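PDB 3NRA: aspartate aminotransferase from Rhodobacter sphaeroides, which probably transfers the amino group of L-aspartate to 2-oxoglutarate, giving oxaloacetate and L-glutamate, with pyridoxal 5'-phosphate as cofactor. Local coordinates for residues 6-11 against 143-148; 82-87 against 103-108; 131-136 against 371-376. One frame throughout, in Å; residues are numbered along the deposited sequence.

Interaction 1 of 3, residues 6-11 against 143-148; sequences AKFKKL and VEFFEG
Lys7, on the N-terminal helix, comes closest to Phe145, near the end of helix 137-145, with their CA atoms 6.7 Å apart. The ring of Phe145 carries the largest share of the contact. It meets three side chains of 6-11. CG of Phe145 lies anti to the backbone N (chi1 -176°), which sets it beside its own carbonyl carbon; the ring beyond it reaches the N-terminal helix. There its edge points toward the face of Phe8 in an offset edge-to-face pair. The ring planes stand at 77° and the centroids are 5.8 Å apart. CZ of Phe8 approaches near the plane of the Phe145 ring. CD1 of Leu11 comes to 4.2 Å from CD1 of Phe145. The outer methylenes of Lys7, CD and CE, lie beside the same ring, with CE 4.0 Å from CE1 of Phe145.

CG of Lys7 is also anti to its backbone N, and the chain bends at chi3. CE comes to 3.8 Å from O of Phe145. NZ gives a weak bond to each of two waters. Water 2 donates to O of Phe145, and water 1 donates to OE2 of Glu147. The lysine is thus linked to this helix end through solvent, though only weakly. At the more open margin, NZ of Lys10 is 4.5 Å from OE1 of Glu144, too far for a salt bridge. The attraction between these charges is probably modest.

The helix stops here in a Schellman motif. Glu147 has positive phi, and N of Gly148 bonds to O of Val143. Behind the contact, Val143 packs on strand 128-133 and Phe146 on helix 110-120. In the second subunit, Ala120 touches Phe8, Ile281 touches Leu11 and Leu278 touches Phe145. The N-terminal helix therefore packs on helix 137-145 at the dimer interface.

Interaction 2 of 3, residues 82-87 against 103-108; sequences GIRDLL and DGLIIT
Arg84 lays its aliphatic chain alongside Leu105, the two side chains running past each other in opposite directions. CB and CG of Arg84 overlap CD2 of Leu105, and CG comes to 4.0 Å from it. The same CD2 reaches back to the helix and lies 3.6 Å from O of Arg84. CG of Arg84 also meets the tip of Ile107, at 4.1 Å from CD1. Further out, CD of Arg84 sits 3.3 Å from O of Leu105. The chain then bends at chi3 (-76°), which turns NE off the line of the methylenes. The charged end is held outside this contact. NH1 bonds to O of Ala101, and NH2 pairs with Glu76 and also bonds to O of Gly79. The buried arginine has partners for its charged end, and its methylenes are used for packing.

Two more residues of the helix widen the apolar face. CG2 of Ile83 meets CD1 of Ile107 at 4.1 Å, the side chains crossing at about a right angle. CB of Leu87 lies 4.4 Å from CD2 of Leu105.

The helix and strand axes approach to 9.4 Å, with 117° between their directions. Strand 105-108 is one of the two edge strands of the seven-stranded sheet within this chain and pairs antiparallel with strand 263-267. Helix 81-95 covers one face of it, while Ile106 points to the other face and packs on helix 269-282.

Interaction 3 of 3, residues 131-136 against 371-376; sequences IVQPDY and EFSPHT
The Phe372 ring has O of Asp135 at its edge, in plane, 3.4 Å from CD1. The His375 ring has CG of Pro374 over the centre of one face, 3.7 Å above the plane. OE1 of Gln133 and water 4 are at its edge. The Gln133 amide is turned 79° from this ring, and its OE1 is 3.7 Å from CD2 of His375. Water 4 joins the two, donating to OE1 of Gln133 over 2.7 Å and bonding to NE2 of His375. NE2 of Gln133 packs on the proline next door, 3.6 Å from CD of Pro374.

CG of Gln133 lies anti to the carbonyl carbon (chi1 -62°), and the chain runs on extended over the 373-376 turn. In that type I turn, OG of Ser373 accepts from N of His375, forming an ST turn.

The sheet order around strand 128-133 is that of the large domain of fold type I aminotransferases. Residues 131-133 are the end of this strand, and the chain leaves it through a cis peptide before Pro134. Segment 371-376 lies between two strands of the smaller sheet, so the contact joins the end of strand 128-133 and its following loop to a loop of the smaller sheet.

O of Phe372 receives N of Asp135 over 3.2 Å in a fairly straight bond (159°). Water 3 donates to the same oxygen and to O of Val132. CA of Pro134 adds a CH...O contact to it. CB of Pro134 meets CB of Phe372 at 3.8 Å, and the proline ring also touches CG2 of Thr376. OD1 of Asp135 accepts from N of Tyr136 and is also bonded to OG of Ser186.

In the fold
From the N terminus, helix 4-9 opens the long loop that interaction 1 closes at residues 143-148. Interaction 2 lies wholly within that loop and closes a short one, from helix 81-95 to the edge strand 105-108. Interaction 3 opens after it, at strand 128-133, before interaction 1 has closed. It closes only at 371-376, so interactions 1 and 3 cross. These two also touch, CG2 of Val143 lying 3.7 Å from CD1 of Ile131. Interactions 2 and 3 reach the same seven-stranded sheet on opposite sides of the chain's centre. Interaction 1 ties the N-terminal helix to helix 137-145, and interaction 3 ties the smaller sheet's loop to strand 128-133.

Interaction 1 of 3, residues 6-11 against 143-148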
# COMPACT_ATOMS: atom_id res chain seq x y z
N ALA B 6 -7.70 10.63 -18.92
CA ALA B 6 -6.40 11.27 -19.27
C ALA B 6 -5.40 11.24 -18.10
O ALA B 6 -4.20 11.00 -18.30
CB ALA B 6 -6.63 12.72 -19.75
N LYS B 7 -5.91 11.49 -16.89
CA LYS B 7 -5.14 11.40 -15.64
C LYS B 7 -4.39 10.09 -15.56
O LYS B 7 -3.19 10.07 -15.40
CB LYS B 7 -6.09 11.55 -14.44
CG LYS B 7 -5.44 11.65 -13.04
CD LYS B 7 -6.51 11.33 -11.94
CE LYS B 7 -6.38 12.22 -10.71
NZ LYS B 7 -7.44 11.94 -9.67
N PHE B 8 -5.11 9.00 -15.77
CA PHE B 8 -4.53 7.66 -15.68
C PHE B 8 -3.71 7.23 -16.91
O PHE B 8 -2.79 6.41 -16.78
CB PHE B 8 -5.61 6.62 -15.35
CG PHE B 8 -5.94 6.54 -13.87
CD1 PHE B 8 -6.87 7.40 -13.30
CD2 PHE B 8 -5.32 5.63 -13.07
CE1 PHE B 8 -7.18 7.32 -11.96
CE2 PHE B 8 -5.61 5.57 -11.72
CZ PHE B 8 -6.55 6.42 -11.17
N LYS B 9 -4.03 7.77 -18.10
CA LYS B 9 -3.19 7.62 -19.33
C LYS B 9 -1.73 8.04 -19.10
O LYS B 9 -0.80 7.38 -19.59
CB LYS B 9 -3.77 8.44 -20.49
N LYS B 10 -1.53 9.11 -18.34
CA LYS B 10 -0.19 9.57 -17.97
C LYS B 10 0.64 8.60 -17.06
O LYS B 10 1.87 8.66 -17.04
CB LYS B 10 -0.29 10.95 -17.31
CG LYS B 10 -0.68 12.07 -18.30
CD LYS B 10 -0.40 13.49 -17.74
CE LYS B 10 0.22 14.39 -18.83
NZ LYS B 10 0.43 15.82 -18.37
N LEU B 11 -0.04 7.71 -16.32
CA LEU B 11 0.67 6.71 -15.49
C LEU B 11 1.21 5.48 -16.28
O LEU B 11 1.98 4.69 -15.72
CB LEU B 11 -0.23 6.21 -14.34
CG LEU B 11 -0.76 7.24 -13.36
CD1 LEU B 11 -1.56 6.54 -12.26
CD2 LEU B 11 0.36 8.08 -12.76
N VAL B 143 4.00 13.48 -8.93
CA VAL B 143 3.70 14.91 -9.03
C VAL B 143 2.51 15.15 -9.93
O VAL B 143 1.58 15.87 -9.58
CB VAL B 143 4.94 15.74 -9.53
CG1 VAL B 143 4.53 17.13 -9.83
CG2 VAL B 143 6.08 15.73 -8.43
N GLU B 144 2.48 14.48 -11.06
CA GLU B 144 1.45 14.72 -12.03
C GLU B 144 0.09 14.08 -11.65
O GLU B 144 -0.96 14.68 -11.90
CB GLU B 144 1.95 14.36 -13.45
CG GLU B 144 2.88 15.54 -14.01
CD GLU B 144 3.66 15.23 -15.29
OE1 GLU B 144 3.63 14.07 -15.77
OE2 GLU B 144 4.32 16.18 -15.82
N PHE B 145 0.12 12.97 -10.92
CA PHE B 145 -1.09 12.37 -10.38
C PHE B 145 -1.80 13.27 -9.37
O PHE B 145 -3.02 13.34 -9.34
CB PHE B 145 -0.78 11.05 -9.70
CG PHE B 145 -2.01 10.34 -9.20
CD1 PHE B 145 -2.95 9.86 -10.09
CD2 PHE B 145 -2.24 10.18 -7.85
CE1 PHE B 145 -4.08 9.18 -9.63
CE2 PHE B 145 -3.40 9.52 -7.40
CZ PHE B 145 -4.30 9.04 -8.29
N PHE B 146 -1.02 13.97 -8.55
CA PHE B 146 -1.59 14.94 -7.65
C PHE B 146 -1.79 16.35 -8.31
O PHE B 146 -2.05 17.34 -7.62
CB PHE B 146 -0.79 14.97 -6.35
CG PHE B 146 -0.98 13.72 -5.49
CD1 PHE B 146 -2.18 13.51 -4.81
CD2 PHE B 146 -0.02 12.76 -5.42
CE1 PHE B 146 -2.38 12.35 -4.07
CE2 PHE B 146 -0.22 11.60 -4.68
CZ PHE B 146 -1.40 11.40 -4.01
N GLU B 147 -1.73 16.40 -9.64
CA GLU B 147 -1.97 17.63 -10.42
C GLU B 147 -1.05 18.79 -10.04
O GLU B 147 -1.40 19.98 -10.23
CB GLU B 147 -3.45 18.03 -10.36
CG GLU B 147 -4.43 16.89 -10.82
CD GLU B 147 -5.89 17.40 -11.02
OE1 GLU B 147 -6.10 18.42 -11.75
OE2 GLU B 147 -6.82 16.78 -10.45
N GLY B 148 0.17 18.45 -9.58
CA GLY B 148 1.25 19.42 -9.46
C GLY B 148 1.91 19.65 -10.80
O GLY B 148 1.72 18.87 -11.73
O HOH W 1 -9.35 14.77 -10.44
O HOH W 2 -5.61 13.30 -7.32

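Interaction 2 of 3, residues 82-87 against 103-108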
# COMPACT_ATOMS: atom_id res chain seq x y z
N GLY B 82 6.79 -0.46 19.57
CA GLY B 82 8.05 -1.07 20.00
C GLY B 82 9.14 -1.05 18.92
O GLY B 82 10.30 -0.79 19.20
N ILE B 83 8.74 -1.27 17.66
CA ILE B 83 9.69 -1.32 16.55
C ILE B 83 10.13 0.10 16.18
O ILE B 83 11.31 0.36 15.95
CB ILE B 83 9.09 -2.11 15.34
CG1 ILE B 83 8.86 -3.58 15.75
CG2 ILE B 83 10.04 -2.08 14.13
CD1 ILE B 83 8.05 -4.37 14.79
N ARG B 84 9.20 1.04 16.21
CA ARG B 84 9.59 2.44 16.02
C ARG B 84 10.60 2.93 17.08
O ARG B 84 11.61 3.55 16.73
CB ARG B 84 8.38 3.33 16.00
CG ARG B 84 7.71 3.34 14.66
CD ARG B 84 6.65 4.36 14.61
NE ARG B 84 5.46 3.92 15.33
CZ ARG B 84 4.76 4.63 16.24
NH1 ARG B 84 5.10 5.87 16.61
NH2 ARG B 84 3.67 4.08 16.77
N ASP B 85 10.36 2.58 18.35
CA ASP B 85 11.29 2.89 19.42
C ASP B 85 12.68 2.23 19.25
O ASP B 85 13.68 2.82 19.62
CB ASP B 85 10.69 2.50 20.78
CG ASP B 85 9.56 3.42 21.23
OD1 ASP B 85 9.44 4.56 20.69
OD2 ASP B 85 8.80 3.01 22.14
N LEU B 86 12.72 1.01 18.73
CA LEU B 86 13.99 0.35 18.40
C LEU B 86 14.68 1.06 17.23
O LEU B 86 15.89 1.23 17.23
CB LEU B 86 13.80 -1.12 18.02
CG LEU B 86 14.02 -2.23 19.03
CD1 LEU B 86 13.67 -3.58 18.35
CD2 LEU B 86 15.48 -2.27 19.62
N LEU B 87 13.91 1.45 16.22
CA LEU B 87 14.51 1.93 14.97
C LEU B 87 15.05 3.35 15.05
O LEU B 87 16.09 3.65 14.46
CB LEU B 87 13.51 1.83 13.83
CG LEU B 87 13.23 0.47 13.19
CD1 LEU B 87 12.27 0.70 11.96
CD2 LEU B 87 14.48 -0.24 12.75
N ASP B 103 6.31 10.76 17.07
CA ASP B 103 5.62 11.64 16.13
C ASP B 103 6.38 11.93 14.82
O ASP B 103 5.84 12.61 13.94
CB ASP B 103 5.28 12.96 16.82
CG ASP B 103 4.49 12.76 18.11
OD1 ASP B 103 3.62 11.88 18.14
OD2 ASP B 103 4.74 13.50 19.08
N GLY B 104 7.61 11.44 14.70
CA GLY B 104 8.42 11.75 13.52
C GLY B 104 8.90 10.55 12.72
O GLY B 104 9.92 10.65 12.04
N LEU B 105 8.19 9.42 12.83
CA LEU B 105 8.64 8.15 12.22
C LEU B 105 7.43 7.30 11.86
O LEU B 105 6.64 6.99 12.70
CB LEU B 105 9.56 7.38 13.14
CG LEU B 105 10.07 6.02 12.64
CD1 LEU B 105 10.83 6.13 11.25
CD2 LEU B 105 10.95 5.38 13.68
N ILE B 106 7.31 6.95 10.58
CA ILE B 106 6.23 6.11 10.09
C ILE B 106 6.83 4.92 9.38
O ILE B 106 7.86 5.07 8.70
CB ILE B 106 5.29 6.90 9.12
CG1 ILE B 106 4.08 6.06 8.73
CG2 ILE B 106 6.04 7.36 7.87
CD1 ILE B 106 2.95 6.88 7.95
N ILE B 107 6.23 3.73 9.61
CA ILE B 107 6.54 2.53 8.86
C ILE B 107 5.50 2.29 7.77
O ILE B 107 4.30 2.31 8.04
CB ILE B 107 6.56 1.31 9.74
CG1 ILE B 107 7.53 1.51 10.94
CG2 ILE B 107 6.98 0.06 8.89
CD1 ILE B 107 7.58 0.30 11.93
N THR B 108 5.97 2.01 6.55
CA THR B 108 5.16 2.09 5.32
C THR B 108 5.32 0.81 4.46
O THR B 108 6.31 0.05 4.64
CB THR B 108 5.61 3.27 4.44
OG1 THR B 108 6.99 3.13 4.15
CG2 THR B 108 5.35 4.63 5.12

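Interaction 3 of 3, residues 131-136 against 371-376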
# COMPACT_ATOMS: atom_id res chain seq x y z
N ILE B 131 11.82 18.48 -9.61
CA ILE B 131 12.12 17.04 -9.82
C ILE B 131 13.38 16.97 -10.65
O ILE B 131 13.53 17.73 -11.62
CB ILE B 131 10.96 16.33 -10.57
CG1 ILE B 131 9.68 16.32 -9.70
CG2 ILE B 131 11.35 14.88 -11.02
CD1 ILE B 131 9.80 15.55 -8.44
N VAL B 132 14.30 16.10 -10.24
CA VAL B 132 15.56 15.91 -10.96
C VAL B 132 15.34 15.03 -12.20
O VAL B 132 14.51 14.13 -12.20
CB VAL B 132 16.61 15.23 -10.04
CG1 VAL B 132 17.97 15.02 -10.80
CG2 VAL B 132 16.83 16.07 -8.75
N GLN B 133 16.07 15.32 -13.27
CA GLN B 133 16.11 14.52 -14.48
C GLN B 133 17.57 14.16 -14.80
O GLN B 133 18.40 15.05 -14.93
CB GLN B 133 15.50 15.31 -15.66
CG GLN B 133 14.05 15.67 -15.47
CD GLN B 133 13.44 16.26 -16.70
OE1 GLN B 133 14.04 17.09 -17.36
NE2 GLN B 133 12.22 15.84 -17.01
N PRO B 134 17.91 12.87 -14.86
CA PRO B 134 17.12 11.69 -14.59
C PRO B 134 16.92 11.43 -13.11
O PRO B 134 17.79 11.78 -12.28
CB PRO B 134 17.96 10.59 -15.21
CG PRO B 134 19.35 11.09 -15.04
CD PRO B 134 19.25 12.51 -15.35
N ASP B 135 15.79 10.81 -12.76
CA ASP B 135 15.57 10.32 -11.42
C ASP B 135 14.48 9.21 -11.41
O ASP B 135 14.01 8.75 -12.46
CB ASP B 135 15.19 11.50 -10.49
CG ASP B 135 15.67 11.32 -9.03
OD1 ASP B 135 15.67 10.17 -8.55
OD2 ASP B 135 15.97 12.33 -8.35
N TYR B 136 14.13 8.76 -10.23
CA TYR B 136 13.33 7.57 -10.02
C TYR B 136 12.01 7.65 -10.81
O TYR B 136 11.38 8.73 -10.90
CB TYR B 136 13.06 7.44 -8.52
CG TYR B 136 12.27 6.25 -8.10
CD1 TYR B 136 12.82 4.97 -8.15
CD2 TYR B 136 11.01 6.40 -7.52
CE1 TYR B 136 12.11 3.86 -7.72
CE2 TYR B 136 10.31 5.31 -7.10
CZ TYR B 136 10.88 4.03 -7.19
OH TYR B 136 10.18 2.92 -6.76
N GLU B 371 12.40 5.87 -18.87
CA GLU B 371 11.69 5.78 -17.57
C GLU B 371 12.10 6.88 -16.58
O GLU B 371 11.33 7.24 -15.68
CB GLU B 371 11.89 4.41 -16.90
CG GLU B 371 11.06 3.25 -17.52
CD GLU B 371 9.55 3.54 -17.55
OE1 GLU B 371 8.92 3.64 -16.47
OE2 GLU B 371 9.00 3.69 -18.66
N PHE B 372 13.31 7.42 -16.75
CA PHE B 372 13.92 8.33 -15.78
C PHE B 372 13.98 9.76 -16.24
O PHE B 372 14.07 10.67 -15.42
CB PHE B 372 15.31 7.85 -15.44
CG PHE B 372 15.37 6.38 -15.19
CD1 PHE B 372 14.89 5.85 -14.00
CD2 PHE B 372 15.80 5.51 -16.17
CE1 PHE B 372 14.88 4.48 -13.79
CE2 PHE B 372 15.77 4.13 -15.96
CZ PHE B 372 15.32 3.63 -14.78
N SER B 373 13.93 9.98 -17.55
CA SER B 373 13.87 11.31 -18.11
C SER B 373 13.61 11.16 -19.60
O SER B 373 14.14 10.24 -20.21
CB SER B 373 15.21 12.02 -17.89
OG SER B 373 15.34 13.15 -18.71
N PRO B 374 12.89 12.11 -20.21
CA PRO B 374 12.73 12.09 -21.66
C PRO B 374 14.03 12.33 -22.43
O PRO B 374 14.10 12.04 -23.59
CB PRO B 374 11.75 13.23 -21.91
CG PRO B 374 11.95 14.15 -20.77
CD PRO B 374 12.27 13.31 -19.61
N HIS B 375 15.05 12.83 -21.74
CA HIS B 375 16.30 13.23 -22.34
C HIS B 375 17.44 12.23 -22.09
O HIS B 375 18.56 12.53 -22.39
CB HIS B 375 16.70 14.58 -21.77
CG HIS B 375 15.62 15.59 -21.83
ND1 HIS B 375 14.99 15.92 -23.00
CD2 HIS B 375 15.02 16.32 -20.86
CE1 HIS B 375 14.07 16.83 -22.76
NE2 HIS B 375 14.06 17.09 -21.47
N THR B 376 17.13 11.07 -21.51
CA THR B 376 18.11 10.01 -21.32
C THR B 376 17.65 8.76 -22.09
O THR B 376 17.75 7.62 -21.59
CB THR B 376 18.31 9.65 -19.81
OG1 THR B 376 17.06 9.33 -19.21
CG2 THR B 376 18.98 10.81 -19.05
O HOH W 3 12.68 12.44 -13.70
O HOH W 4 12.78 18.36 -19.36